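Local atomic coordinates of short-chain dehydrogenase/reductase SDR (Vibrio parahaemolyticus, PDB entry 3GUY), a protein that is probably an NAD(P)-dependent oxidoreductase of the short-chain dehydrogenase/reductase family, with a Rossmann-type fold and a substrate that is not established. Residues L20-G25 / L45-G50; G86-Q91 / Q139-C144; M127-A132 / W148-L153. The protein carries 2 engineered substitutions. One frame throughout, in Å; residues are numbered along the deposited sequence.

Interaction 1 of 3, residues L20-G25 / L45-G50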
ATOM      1  N   LEU D  20      27.819 -17.251  -5.256  1.00 37.02           N
ATOM      2  CA  LEU D  20      28.477 -16.108  -4.594  1.00 37.20           C
ATOM      3  C   LEU D  20      28.776 -16.404  -3.124  1.00 37.77           C
ATOM      4  O   LEU D  20      29.821 -15.967  -2.584  1.00 38.93           O
ATOM      5  CB  LEU D  20      27.644 -14.812  -4.702  1.00 37.31           C
ATOM      6  CG  LEU D  20      27.308 -14.191  -6.072  1.00 36.01           C
ATOM      7  CD1 LEU D  20      26.364 -13.006  -5.817  1.00 36.53           C
ATOM      8  CD2 LEU D  20      28.512 -13.725  -6.904  1.00 33.00           C
ATOM      9  N   TYR D  21      27.885 -17.122  -2.454  1.00 37.19           N
ATOM     10  CA  TYR D  21      28.125 -17.484  -1.052  1.00 37.94           C
ATOM     11  C   TYR D  21      29.268 -18.525  -0.976  1.00 37.72           C
ATOM     12  O   TYR D  21      30.150 -18.417  -0.147  1.00 37.52           O
ATOM     13  CB  TYR D  21      26.884 -18.096  -0.388  1.00 38.16           C
ATOM     14  CG  TYR D  21      25.810 -17.146   0.058  1.00 40.66           C
ATOM     15  CD1 TYR D  21      26.067 -16.172   1.036  1.00 42.97           C
ATOM     16  CD2 TYR D  21      24.522 -17.233  -0.462  1.00 41.87           C
ATOM     17  CE1 TYR D  21      25.077 -15.305   1.467  1.00 44.08           C
ATOM     18  CE2 TYR D  21      23.525 -16.367  -0.035  1.00 43.52           C
ATOM     19  CZ  TYR D  21      23.806 -15.416   0.936  1.00 45.00           C
ATOM     20  OH  TYR D  21      22.810 -14.571   1.363  1.00 45.15           O
ATOM     21  N   ASP D  22      29.215 -19.540  -1.842  1.00 37.81           N
ATOM     22  CA  ASP D  22      30.272 -20.547  -1.934  1.00 37.94           C
ATOM     23  C   ASP D  22      31.647 -19.906  -2.199  1.00 38.79           C
ATOM     24  O   ASP D  22      32.588 -20.148  -1.449  1.00 39.79           O
ATOM     25  CB  ASP D  22      29.956 -21.536  -3.040  1.00 37.44           C
ATOM     26  CG  ASP D  22      31.004 -22.623  -3.159  1.00 37.24           C
ATOM     27  OD1 ASP D  22      31.006 -23.505  -2.290  1.00 37.68           O
ATOM     28  OD2 ASP D  22      31.802 -22.602  -4.127  1.00 37.43           O
ATOM     29  N   ALA D  23      31.756 -19.124  -3.273  1.00 39.83           N
ATOM     30  CA  ALA D  23      32.944 -18.292  -3.555  1.00 40.99           C
ATOM     31  C   ALA D  23      33.489 -17.483  -2.354  1.00 42.02           C
ATOM     32  O   ALA D  23      34.675 -17.164  -2.341  1.00 43.26           O
ATOM     33  CB  ALA D  23      32.657 -17.355  -4.691  1.00 40.34           C
ATOM     34  N   GLU D  24      32.656 -17.136  -1.369  1.00 42.51           N
ATOM     35  CA  GLU D  24      33.134 -16.484  -0.131  1.00 43.07           C
ATOM     36  C   GLU D  24      33.591 -17.491   0.892  1.00 43.04           C
ATOM     37  O   GLU D  24      33.718 -17.160   2.071  1.00 42.59           O
ATOM     38  CB  GLU D  24      32.027 -15.682   0.561  1.00 43.98           C
ATOM     39  CG  GLU D  24      31.616 -14.412  -0.101  1.00 45.58           C
ATOM     40  CD  GLU D  24      30.494 -13.727   0.679  1.00 48.23           C
ATOM     41  OE1 GLU D  24      29.572 -14.401   1.211  1.00 48.41           O
ATOM     42  OE2 GLU D  24      30.525 -12.486   0.744  1.00 52.31           O
ATOM     43  N   GLY D  25      33.765 -18.739   0.474  1.00 43.29           N
ATOM     44  CA  GLY D  25      34.101 -19.813   1.394  1.00 43.46           C
ATOM     45  C   GLY D  25      32.981 -20.359   2.275  1.00 43.46           C
ATOM     46  O   GLY D  25      33.245 -21.228   3.096  1.00 43.89           O
ATOM     47  N   LEU D  45      30.444 -25.933  -6.950  1.00 45.41           N
ATOM     48  CA  LEU D  45      30.761 -25.388  -5.650  1.00 44.58           C
ATOM     49  C   LEU D  45      31.888 -26.195  -5.046  1.00 44.82           C
ATOM     50  O   LEU D  45      32.128 -27.337  -5.465  1.00 45.33           O
ATOM     51  CB  LEU D  45      29.524 -25.437  -4.754  1.00 44.26           C
ATOM     52  CG  LEU D  45      28.249 -24.895  -5.420  1.00 43.23           C
ATOM     53  CD1 LEU D  45      27.080 -24.946  -4.431  1.00 40.93           C
ATOM     54  CD2 LEU D  45      28.462 -23.482  -5.992  1.00 40.90           C
ATOM     55  N   SER D  46      32.592 -25.598  -4.084  1.00 43.96           N
ATOM     56  CA  SER D  46      33.691 -26.263  -3.388  1.00 43.55           C
ATOM     57  C   SER D  46      33.500 -26.348  -1.857  1.00 42.19           C
ATOM     58  O   SER D  46      34.220 -27.091  -1.200  1.00 42.30           O
ATOM     59  CB  SER D  46      34.995 -25.525  -3.682  1.00 43.64           C
ATOM     60  OG  SER D  46      35.370 -24.769  -2.535  1.00 45.99           O
ATOM     61  N   ASN D  47      32.571 -25.572  -1.292  1.00 40.74           N
ATOM     62  CA  ASN D  47      32.256 -25.614   0.164  1.00 39.61           C
ATOM     63  C   ASN D  47      30.833 -26.107   0.481  1.00 38.95           C
ATOM     64  O   ASN D  47      30.380 -26.083   1.633  1.00 37.90           O
ATOM     65  CB  ASN D  47      32.498 -24.239   0.750  1.00 39.30           C
ATOM     66  CG  ASN D  47      33.852 -23.702   0.329  1.00 40.18           C
ATOM     67  OD1 ASN D  47      34.868 -24.380   0.528  1.00 38.68           O
ATOM     68  ND2 ASN D  47      33.871 -22.550  -0.330  1.00 35.84           N
ATOM     69  N   ASN D  48      30.154 -26.590  -0.548  1.00 38.64           N
ATOM     70  CA  ASN D  48      28.804 -27.112  -0.383  1.00 38.41           C
ATOM     71  C   ASN D  48      28.759 -28.370   0.494  1.00 39.19           C
ATOM     72  O   ASN D  48      29.598 -29.279   0.360  1.00 39.35           O
ATOM     73  CB  ASN D  48      28.153 -27.374  -1.749  1.00 38.16           C
ATOM     74  CG  ASN D  48      26.820 -28.072  -1.618  1.00 38.89           C
ATOM     75  OD1 ASN D  48      26.774 -29.302  -1.665  1.00 35.49           O
ATOM     76  ND2 ASN D  48      25.735 -27.295  -1.338  1.00 33.93           N
ATOM     77  N   VAL D  49      27.756 -28.425   1.373  1.00 38.69           N
ATOM     78  CA  VAL D  49      27.633 -29.511   2.344  1.00 38.57           C
ATOM     79  C   VAL D  49      26.347 -30.309   2.121  1.00 37.67           C
ATOM     80  O   VAL D  49      25.798 -30.875   3.047  1.00 38.33           O
ATOM     81  CB  VAL D  49      27.669 -28.981   3.794  1.00 38.60           C
ATOM     82  CG1 VAL D  49      29.048 -28.344   4.096  1.00 40.16           C
ATOM     83  CG2 VAL D  49      26.545 -27.992   4.026  1.00 39.67           C
ATOM     84  N   GLY D  50      25.873 -30.355   0.887  1.00 37.05           N
ATOM     85  CA  GLY D  50      24.706 -31.161   0.589  1.00 36.47           C
ATOM     86  C   GLY D  50      23.659 -30.427  -0.212  1.00 35.78           C
ATOM     87  O   GLY D  50      23.695 -29.205  -0.378  1.00 34.19           O
TER
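Asp-22, in the last turn of helix 12-23, carries this contact with the loop that leads from helix 35-42 into strand 51-53. Its CB heads toward the loop and meets CD2 of Leu-45 at 3.8 Å, the two side chains crossing obliquely. With chi1 at -179°, CG stands anti to the backbone N, so the carboxylate is carried straight out to the loop backbone. There its two oxygens divide the work. OD1 accepts from Asn-47 N at 2.8 Å, with an N-H...O angle of 158°. OD2 takes the N-H of Ser-46 at 3.1 Å, and a weak second bond joins Ser-46 N to OD1. Both main bonds use syn lone pairs, the sides on which the oxygens face each other, so the carboxylate straddles two consecutive backbone amides and its rotation is fixed.

The loop returns the bond through Asn-47, whose ND2 reaches the backbone O of Asp-22 at 2.9 Å. The oxygen of Asp-22 lies in the amide plane of Asn-47, but ND2 sits above the plane of the carbonyl. That same oxygen accepts from Gly-25 N at 2.7 Å, part of the Schellman motif that ends the helix, with Gly-25 at positive phi as its C-prime residue. Leu-45 also rests on Thr-28 and Leu-30 of strand 28-32, next to the outermost strand 51-53 of the Rossmann sheet. Asp-22 is buried although the surroundings are largely surface; with N-H groups facing both carboxylate oxygens, its ionised form is probably favoured.

Interaction 2 of 3, residues G86-Q91 / Q139-C144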
ATOM      1  N   GLY D  86      -1.683 -14.621 -18.011  1.00 26.68           N
ATOM      2  CA  GLY D  86      -2.767 -14.516 -18.988  1.00 26.84           C
ATOM      3  C   GLY D  86      -4.009 -13.874 -18.366  1.00 26.44           C
ATOM      4  O   GLY D  86      -4.153 -13.791 -17.147  1.00 26.39           O
ATOM      5  N   LEU D  87      -4.935 -13.448 -19.215  1.00 26.80           N
ATOM      6  CA  LEU D  87      -6.189 -12.904 -18.771  1.00 26.78           C
ATOM      7  C   LEU D  87      -6.871 -13.975 -17.901  1.00 26.69           C
ATOM      8  O   LEU D  87      -6.798 -15.174 -18.236  1.00 27.48           O
ATOM      9  CB  LEU D  87      -7.053 -12.573 -19.984  1.00 27.24           C
ATOM     10  CG  LEU D  87      -6.712 -11.348 -20.830  1.00 27.71           C
ATOM     11  CD1 LEU D  87      -7.577 -11.341 -22.111  1.00 28.95           C
ATOM     12  CD2 LEU D  87      -6.888 -10.052 -19.983  1.00 29.18           C
ATOM     13  N   LEU D  88      -7.535 -13.559 -16.816  1.00 25.01           N
ATOM     14  CA  LEU D  88      -8.044 -14.521 -15.839  1.00 23.48           C
ATOM     15  C   LEU D  88      -8.964 -15.598 -16.498  1.00 24.47           C
ATOM     16  O   LEU D  88      -8.845 -16.791 -16.202  1.00 23.11           O
ATOM     17  CB  LEU D  88      -8.743 -13.815 -14.674  1.00 21.85           C
ATOM     18  CG  LEU D  88      -9.299 -14.694 -13.544  1.00 21.59           C
ATOM     19  CD1 LEU D  88      -8.170 -15.462 -12.794  1.00 21.35           C
ATOM     20  CD2 LEU D  88     -10.143 -13.865 -12.508  1.00 18.68           C
ATOM     21  N   GLN D  89      -9.851 -15.180 -17.391  1.00 26.16           N
ATOM     22  CA  GLN D  89     -10.767 -16.106 -18.037  1.00 27.83           C
ATOM     23  C   GLN D  89     -10.035 -17.129 -18.939  1.00 28.75           C
ATOM     24  O   GLN D  89     -10.588 -18.196 -19.229  1.00 29.86           O
ATOM     25  CB  GLN D  89     -11.832 -15.357 -18.832  1.00 28.89           C
ATOM     26  CG  GLN D  89     -11.332 -14.703 -20.153  1.00 31.19           C
ATOM     27  CD  GLN D  89     -10.861 -13.250 -19.992  1.00 33.58           C
ATOM     28  OE1 GLN D  89     -10.899 -12.476 -20.961  1.00 34.87           O
ATOM     29  NE2 GLN D  89     -10.445 -12.869 -18.781  1.00 33.93           N
ATOM     30  N   GLU D  90      -8.820 -16.807 -19.377  1.00 29.38           N
ATOM     31  CA  GLU D  90      -8.019 -17.720 -20.222  1.00 30.96           C
ATOM     32  C   GLU D  90      -7.198 -18.667 -19.378  1.00 29.93           C
ATOM     33  O   GLU D  90      -6.621 -19.598 -19.905  1.00 30.68           O
ATOM     34  CB  GLU D  90      -6.960 -16.994 -21.052  1.00 31.67           C
ATOM     35  CG  GLU D  90      -7.286 -15.642 -21.539  1.00 37.56           C
ATOM     36  CD  GLU D  90      -8.118 -15.668 -22.780  1.00 43.17           C
ATOM     37  OE1 GLU D  90      -8.025 -14.681 -23.561  1.00 46.36           O
ATOM     38  OE2 GLU D  90      -8.845 -16.667 -22.956  1.00 42.36           O
ATOM     39  N   GLN D  91      -7.072 -18.402 -18.079  1.00 28.88           N
ATOM     40  CA  GLN D  91      -6.203 -19.232 -17.266  1.00 28.26           C
ATOM     41  C   GLN D  91      -6.826 -20.591 -16.946  1.00 28.24           C
ATOM     42  O   GLN D  91      -8.024 -20.704 -16.681  1.00 30.04           O
ATOM     43  CB  GLN D  91      -5.793 -18.493 -15.991  1.00 27.45           C
ATOM     44  CG  GLN D  91      -4.850 -17.314 -16.270  1.00 25.61           C
ATOM     45  CD  GLN D  91      -4.164 -16.790 -14.986  1.00 26.55           C
ATOM     46  OE1 GLN D  91      -4.220 -17.422 -13.926  1.00 25.13           O
ATOM     47  NE2 GLN D  91      -3.481 -15.655 -15.103  1.00 26.86           N
ATOM     48  N   GLN D 139      -3.177  -9.288 -16.602  1.00 21.30           N
ATOM     49  CA  GLN D 139      -2.719 -10.607 -17.054  1.00 23.10           C
ATOM     50  C   GLN D 139      -1.825 -11.345 -16.057  1.00 21.80           C
ATOM     51  O   GLN D 139      -1.229 -12.322 -16.370  1.00 22.84           O
ATOM     52  CB  GLN D 139      -2.117 -10.543 -18.436  1.00 22.83           C
ATOM     53  CG  GLN D 139      -3.029  -9.865 -19.382  1.00 27.12           C
ATOM     54  CD  GLN D 139      -2.708 -10.202 -20.849  1.00 31.24           C
ATOM     55  OE1 GLN D 139      -1.785 -10.944 -21.142  1.00 36.27           O
ATOM     56  NE2 GLN D 139      -3.467  -9.644 -21.742  1.00 32.53           N
ATOM     57  N   GLU D 140      -1.751 -10.863 -14.838  1.00 21.85           N
ATOM     58  CA  GLU D 140      -0.952 -11.532 -13.830  1.00 21.11           C
ATOM     59  C   GLU D 140      -1.748 -11.686 -12.547  1.00 20.68           C
ATOM     60  O   GLU D 140      -1.180 -11.696 -11.439  1.00 19.47           O
ATOM     61  CB  GLU D 140       0.344 -10.737 -13.578  1.00 22.62           C
ATOM     62  CG  GLU D 140       1.147 -10.399 -14.773  1.00 23.94           C
ATOM     63  CD  GLU D 140       2.489  -9.772 -14.421  1.00 30.44           C
ATOM     64  OE1 GLU D 140       3.102 -10.043 -13.332  1.00 27.41           O
ATOM     65  OE2 GLU D 140       2.960  -9.019 -15.286  1.00 34.87           O
ATOM     66  N   SER D 141      -3.062 -11.803 -12.674  1.00 20.45           N
ATOM     67  CA  SER D 141      -3.905 -11.633 -11.517  1.00 20.12           C
ATOM     68  C   SER D 141      -3.602 -12.694 -10.428  1.00 20.78           C
ATOM     69  O   SER D 141      -3.595 -12.368  -9.267  1.00 20.02           O
ATOM     70  CB  SER D 141      -5.362 -11.620 -11.887  1.00 20.27           C
ATOM     71  OG  SER D 141      -5.820 -12.864 -12.367  1.00 21.97           O
ATOM     72  N   THR D 142      -3.456 -13.949 -10.819  1.00 21.26           N
ATOM     73  CA  THR D 142      -3.174 -15.044  -9.857  1.00 22.31           C
ATOM     74  C   THR D 142      -1.720 -15.059  -9.385  1.00 22.07           C
ATOM     75  O   THR D 142      -1.418 -15.527  -8.273  1.00 23.26           O
ATOM     76  CB  THR D 142      -3.503 -16.402 -10.472  1.00 21.94           C
ATOM     77  OG1 THR D 142      -2.832 -16.502 -11.756  1.00 21.56           O
ATOM     78  CG2 THR D 142      -5.047 -16.547 -10.638  1.00 21.32           C
ATOM     79  N   TYR D 143      -0.820 -14.583 -10.240  1.00 21.49           N
ATOM     80  CA  TYR D 143       0.589 -14.362  -9.856  1.00 20.49           C
ATOM     81  C   TYR D 143       0.690 -13.293  -8.804  1.00 20.47           C
ATOM     82  O   TYR D 143       1.281 -13.535  -7.766  1.00 17.58           O
ATOM     83  CB  TYR D 143       1.456 -13.971 -11.029  1.00 21.31           C
ATOM     84  CG  TYR D 143       2.931 -13.943 -10.707  1.00 23.17           C
ATOM     85  CD1 TYR D 143       3.620 -15.112 -10.352  1.00 25.65           C
ATOM     86  CD2 TYR D 143       3.632 -12.759 -10.749  1.00 23.13           C
ATOM     87  CE1 TYR D 143       4.972 -15.088 -10.039  1.00 25.02           C
ATOM     88  CE2 TYR D 143       4.994 -12.734 -10.491  1.00 27.63           C
ATOM     89  CZ  TYR D 143       5.658 -13.909 -10.126  1.00 26.70           C
ATOM     90  OH  TYR D 143       6.998 -13.892  -9.832  1.00 30.38           O
ATOM     91  N   CYS D 144       0.036 -12.154  -9.039  1.00 19.51           N
ATOM     92  CA  CYS D 144      -0.035 -11.131  -8.035  1.00 19.88           C
ATOM     93  C   CYS D 144      -0.692 -11.706  -6.797  1.00 19.04           C
ATOM     94  O   CYS D 144      -0.229 -11.479  -5.661  1.00 19.19           O
ATOM     95  CB  CYS D 144      -0.821  -9.892  -8.521  1.00 20.24           C
ATOM     96  SG  CYS D 144       0.019  -8.911  -9.768  1.00 22.03           S
TER
HETATM   97  O   HOH W   1      -5.015 -12.347 -14.937  1.00 21.81           O
HETATM   98  O   HOH W   2      -1.224 -14.890 -13.183  1.00 24.29           O
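Two short, direct bonds mark the tight part of this contact between the loop before helix 93-118 and the start of helix 141-160. Gly-86 N donates to Gln-139 O at 2.9 Å, nearly straight at 167° and on an in-plane lone pair of the carbonyl. Farther along, Gln-91 and Thr-142 meet tip to tip: OG1 of Thr-142 donates to OE1 of Gln-91 at 2.7 Å, again on an in-plane lone pair. The threonine hydroxyl sits between its own backbone N and carbonyl carbon (chi1 52°), which leaves CG2 turned to CD1 of Leu-88. The other end of the Gln-91 amide folds back on its own segment, NE2 donating its N-H to Gly-86 O at 2.8 Å from above the carbonyl plane. With OE1 accepting and NE2 donating, the amide flip is settled. Water 2 belongs to this tight part: it accepts from Gln-91 NE2 at 3.1 Å and from Tyr-143 N at 3.0 Å, while donating to Thr-142 OG1.

Helix 141-160 carries the Tyr-x-x-x-Lys signature of short-chain dehydrogenases, beginning at Tyr-143, and the contact grips it just before that tyrosine. Glu-140 is the N-cap residue.

Where the backbones separate, water 1 bridges them, from Gly-86 O, 2.8 Å away, to Ser-141 N, whose N-H it accepts. Looser still is the partly exposed margin, where Leu-87 crosses the extended Gln-139 chain obliquely, its CG 3.8 Å from NE2; OE1 of that amide is held by Trp-181. On the subunit interface, Glu-160 of the second subunit accepts from both Leu-88 N and Gln-139 N.

Interaction 3 of 3, residues M127-A132 / W148-L153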
ATOM      1  N   MET D 127      13.293 -13.791   2.293  1.00 25.69           N
ATOM      2  CA  MET D 127      12.146 -14.195   1.460  1.00 24.64           C
ATOM      3  C   MET D 127      12.119 -13.470   0.106  1.00 24.89           C
ATOM      4  O   MET D 127      11.849 -12.280   0.021  1.00 23.56           O
ATOM      5  CB  MET D 127      10.874 -13.973   2.256  1.00 26.00           C
ATOM      6  CG  MET D 127      10.791 -14.807   3.576  1.00 28.73           C
ATOM      7  SD  MET D 127      10.582 -16.633   3.375  1.00 22.73           S
ATOM      8  CE  MET D 127       9.099 -16.463   2.285  1.00 27.57           C
ATOM      9  N   ILE D 128      12.369 -14.193  -0.979  1.00 24.93           N
ATOM     10  CA  ILE D 128      12.381 -13.560  -2.287  1.00 25.43           C
ATOM     11  C   ILE D 128      10.995 -13.630  -2.915  1.00 24.35           C
ATOM     12  O   ILE D 128      10.415 -14.720  -3.076  1.00 23.75           O
ATOM     13  CB  ILE D 128      13.434 -14.141  -3.211  1.00 27.00           C
ATOM     14  CG1 ILE D 128      14.833 -13.998  -2.543  1.00 28.24           C
ATOM     15  CG2 ILE D 128      13.385 -13.456  -4.566  1.00 26.75           C
ATOM     16  CD1 ILE D 128      15.897 -14.627  -3.322  1.00 29.22           C
ATOM     17  N   MET D 129      10.460 -12.455  -3.249  1.00 22.83           N
ATOM     18  CA  MET D 129       9.105 -12.373  -3.772  1.00 22.77           C
ATOM     19  C   MET D 129       9.225 -11.865  -5.208  1.00 22.39           C
ATOM     20  O   MET D 129       9.880 -12.477  -6.037  1.00 22.58           O
ATOM     21  CB  MET D 129       8.193 -11.493  -2.846  1.00 21.98           C
ATOM     22  CG  MET D 129       7.760 -12.216  -1.579  1.00 21.21           C
ATOM     23  SD  MET D 129       7.098 -11.240  -0.254  1.00 15.79           S
ATOM     24  CE  MET D 129       8.710 -10.539   0.256  1.00 21.92           C
ATOM     25  N   SER D 130       8.625 -10.734  -5.507  1.00 21.94           N
ATOM     26  CA  SER D 130       8.620 -10.203  -6.860  1.00 22.35           C
ATOM     27  C   SER D 130       8.031  -8.820  -6.711  1.00 21.34           C
ATOM     28  O   SER D 130       7.356  -8.521  -5.687  1.00 21.59           O
ATOM     29  CB  SER D 130       7.731 -11.050  -7.782  1.00 22.77           C
ATOM     30  OG  SER D 130       7.208 -10.259  -8.840  1.00 23.81           O
ATOM     31  N   THR D 131       8.309  -7.951  -7.682  1.00 20.89           N
ATOM     32  CA  THR D 131       7.629  -6.646  -7.738  1.00 20.67           C
ATOM     33  C   THR D 131       6.115  -6.823  -7.876  1.00 21.23           C
ATOM     34  O   THR D 131       5.368  -5.945  -7.438  1.00 21.76           O
ATOM     35  CB  THR D 131       8.189  -5.729  -8.814  1.00 20.97           C
ATOM     36  OG1 THR D 131       8.168  -6.385 -10.084  1.00 21.27           O
ATOM     37  CG2 THR D 131       9.657  -5.378  -8.450  1.00 18.46           C
ATOM     38  N   ALA D 132       5.678  -7.976  -8.376  1.00 21.12           N
ATOM     39  CA  ALA D 132       4.235  -8.312  -8.454  1.00 21.67           C
ATOM     40  C   ALA D 132       3.546  -8.390  -7.064  1.00 20.74           C
ATOM     41  O   ALA D 132       2.330  -8.416  -6.987  1.00 20.67           O
ATOM     42  CB  ALA D 132       4.026  -9.615  -9.226  1.00 20.09           C
ATOM     43  N   TRP D 148       1.304 -11.300  -3.463  1.00 18.80           N
ATOM     44  CA  TRP D 148       0.714 -10.507  -2.398  1.00 18.14           C
ATOM     45  C   TRP D 148       0.460 -11.358  -1.135  1.00 17.08           C
ATOM     46  O   TRP D 148       0.594 -10.855   0.006  1.00 16.78           O
ATOM     47  CB  TRP D 148      -0.640  -9.927  -2.842  1.00 18.06           C
ATOM     48  CG  TRP D 148      -0.574  -8.721  -3.756  1.00 20.39           C
ATOM     49  CD1 TRP D 148       0.154  -8.594  -4.935  1.00 18.98           C
ATOM     50  CD2 TRP D 148      -1.312  -7.514  -3.621  1.00 19.63           C
ATOM     51  NE1 TRP D 148      -0.093  -7.381  -5.507  1.00 19.80           N
ATOM     52  CE2 TRP D 148      -0.978  -6.689  -4.727  1.00 20.42           C
ATOM     53  CE3 TRP D 148      -2.220  -7.029  -2.668  1.00 22.21           C
ATOM     54  CZ2 TRP D 148      -1.507  -5.399  -4.890  1.00 24.07           C
ATOM     55  CZ3 TRP D 148      -2.759  -5.757  -2.842  1.00 25.56           C
ATOM     56  CH2 TRP D 148      -2.389  -4.942  -3.943  1.00 23.98           C
ATOM     57  N   ALA D 149       0.017 -12.605  -1.347  1.00 16.65           N
ATOM     58  CA  ALA D 149      -0.210 -13.539  -0.235  1.00 18.03           C
ATOM     59  C   ALA D 149       1.085 -13.741   0.610  1.00 17.99           C
ATOM     60  O   ALA D 149       1.092 -13.580   1.823  1.00 17.79           O
ATOM     61  CB  ALA D 149      -0.749 -14.882  -0.756  1.00 17.73           C
ATOM     62  N   VAL D 150       2.173 -14.028  -0.070  1.00 18.89           N
ATOM     63  CA  VAL D 150       3.457 -14.132   0.614  1.00 19.12           C
ATOM     64  C   VAL D 150       3.832 -12.863   1.402  1.00 19.95           C
ATOM     65  O   VAL D 150       4.271 -12.970   2.510  1.00 18.35           O
ATOM     66  CB  VAL D 150       4.607 -14.643  -0.280  1.00 19.67           C
ATOM     67  CG1 VAL D 150       5.961 -14.715   0.539  1.00 18.33           C
ATOM     68  CG2 VAL D 150       4.269 -16.011  -0.900  1.00 18.84           C
ATOM     69  N   LYS D 151       3.645 -11.673   0.843  1.00 20.13           N
ATOM     70  CA  LYS D 151       3.924 -10.437   1.561  1.00 19.77           C
ATOM     71  C   LYS D 151       3.058 -10.213   2.809  1.00 19.50           C
ATOM     72  O   LYS D 151       3.539  -9.744   3.804  1.00 19.03           O
ATOM     73  CB  LYS D 151       3.780  -9.248   0.643  1.00 19.11           C
ATOM     74  CG  LYS D 151       4.253  -7.990   1.258  1.00 23.36           C
ATOM     75  CD  LYS D 151       4.146  -6.866   0.259  1.00 25.53           C
ATOM     76  CE  LYS D 151       3.851  -5.576   0.905  1.00 29.78           C
ATOM     77  NZ  LYS D 151       5.051  -4.881   0.978  1.00 31.44           N
ATOM     78  N   GLY D 152       1.786 -10.574   2.740  1.00 19.79           N
ATOM     79  CA  GLY D 152       0.932 -10.480   3.893  1.00 19.68           C
ATOM     80  C   GLY D 152       1.378 -11.453   4.969  1.00 18.23           C
ATOM     81  O   GLY D 152       1.363 -11.102   6.141  1.00 20.38           O
ATOM     82  N   LEU D 153       1.764 -12.646   4.552  1.00 18.52           N
ATOM     83  CA  LEU D 153       2.341 -13.652   5.459  1.00 18.54           C
ATOM     84  C   LEU D 153       3.572 -13.095   6.147  1.00 18.75           C
ATOM     85  O   LEU D 153       3.606 -13.000   7.397  1.00 20.33           O
ATOM     86  CB  LEU D 153       2.702 -14.897   4.694  1.00 18.26           C
ATOM     87  CG  LEU D 153       3.297 -16.063   5.462  1.00 17.18           C
ATOM     88  CD1 LEU D 153       2.156 -16.872   6.165  1.00 16.85           C
ATOM     89  CD2 LEU D 153       4.078 -16.920   4.496  1.00 15.56           C
TER
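The backbones of segment 127-132, which runs off strand 124-128, and helix residues 148-153 come closest at two places, with CA atoms 7.4 Å apart at Met-129 and Val-150 and 7.3 Å apart at Ala-132 and Trp-148. CG1 of Val-150 is the branch that both methionines touch. It stands anti to the backbone N (chi1 180°) and lies 3.7 Å from Met-129 CG. Met-129, the first residue after the strand, bends at chi3, bringing SD beside the helix backbone, 3.6 Å from Lys-151 N. The same valine branch is met by CE of Met-127 at 4.0 Å, because that chain is bent at both chi2 and chi3; each methionine crosses Val-150 obliquely.

These residues pack the helix onto the sheet within the beta-alpha-beta unit formed by strand 124-128, helix 141-160 and strand 167-174 of the Rossmann-type fold. Ala-170 and Tyr-172 of strand 167-174 also border Met-129, and Val-150 in turn touches Ala-107 of helix 93-118.

Beyond the strand the chemistry becomes polar. Ser-130 OG accepts from Ala-132 N at 2.8 Å, an ST turn that sends the chain into a short 3-10 segment. The carbonyl of Ala-132 then points to the indole of Trp-148 from its edge, in the ring plane, with O 3.0 Å from CD1. NE1 of that ring has a weak hydrogen bond to Gln-135 O, while the tryptophan also packs on Gly-152 of the second subunit.

Interactions 2 and 3 share helix 141-160 and touch directly; their centres are about 17 Å apart. Tyr-143 joins them, its CE2 lying 3.5 Å from Ala-132 CB and its OH 3.6 Å from Ser-130 CB. By the family's sequence pattern, Ser-130 and Tyr-143 match the catalytic serine and tyrosine of short-chain dehydrogenases, so these two contacts probably flank the active site, one at the strand end and one at the helix start. Both also reach the second subunit. Interaction 1 lies on the opposite side of the chain's centre, its own centre about 38 Å from that of interaction 2 and about 27 Å from that of interaction 3, and touches neither.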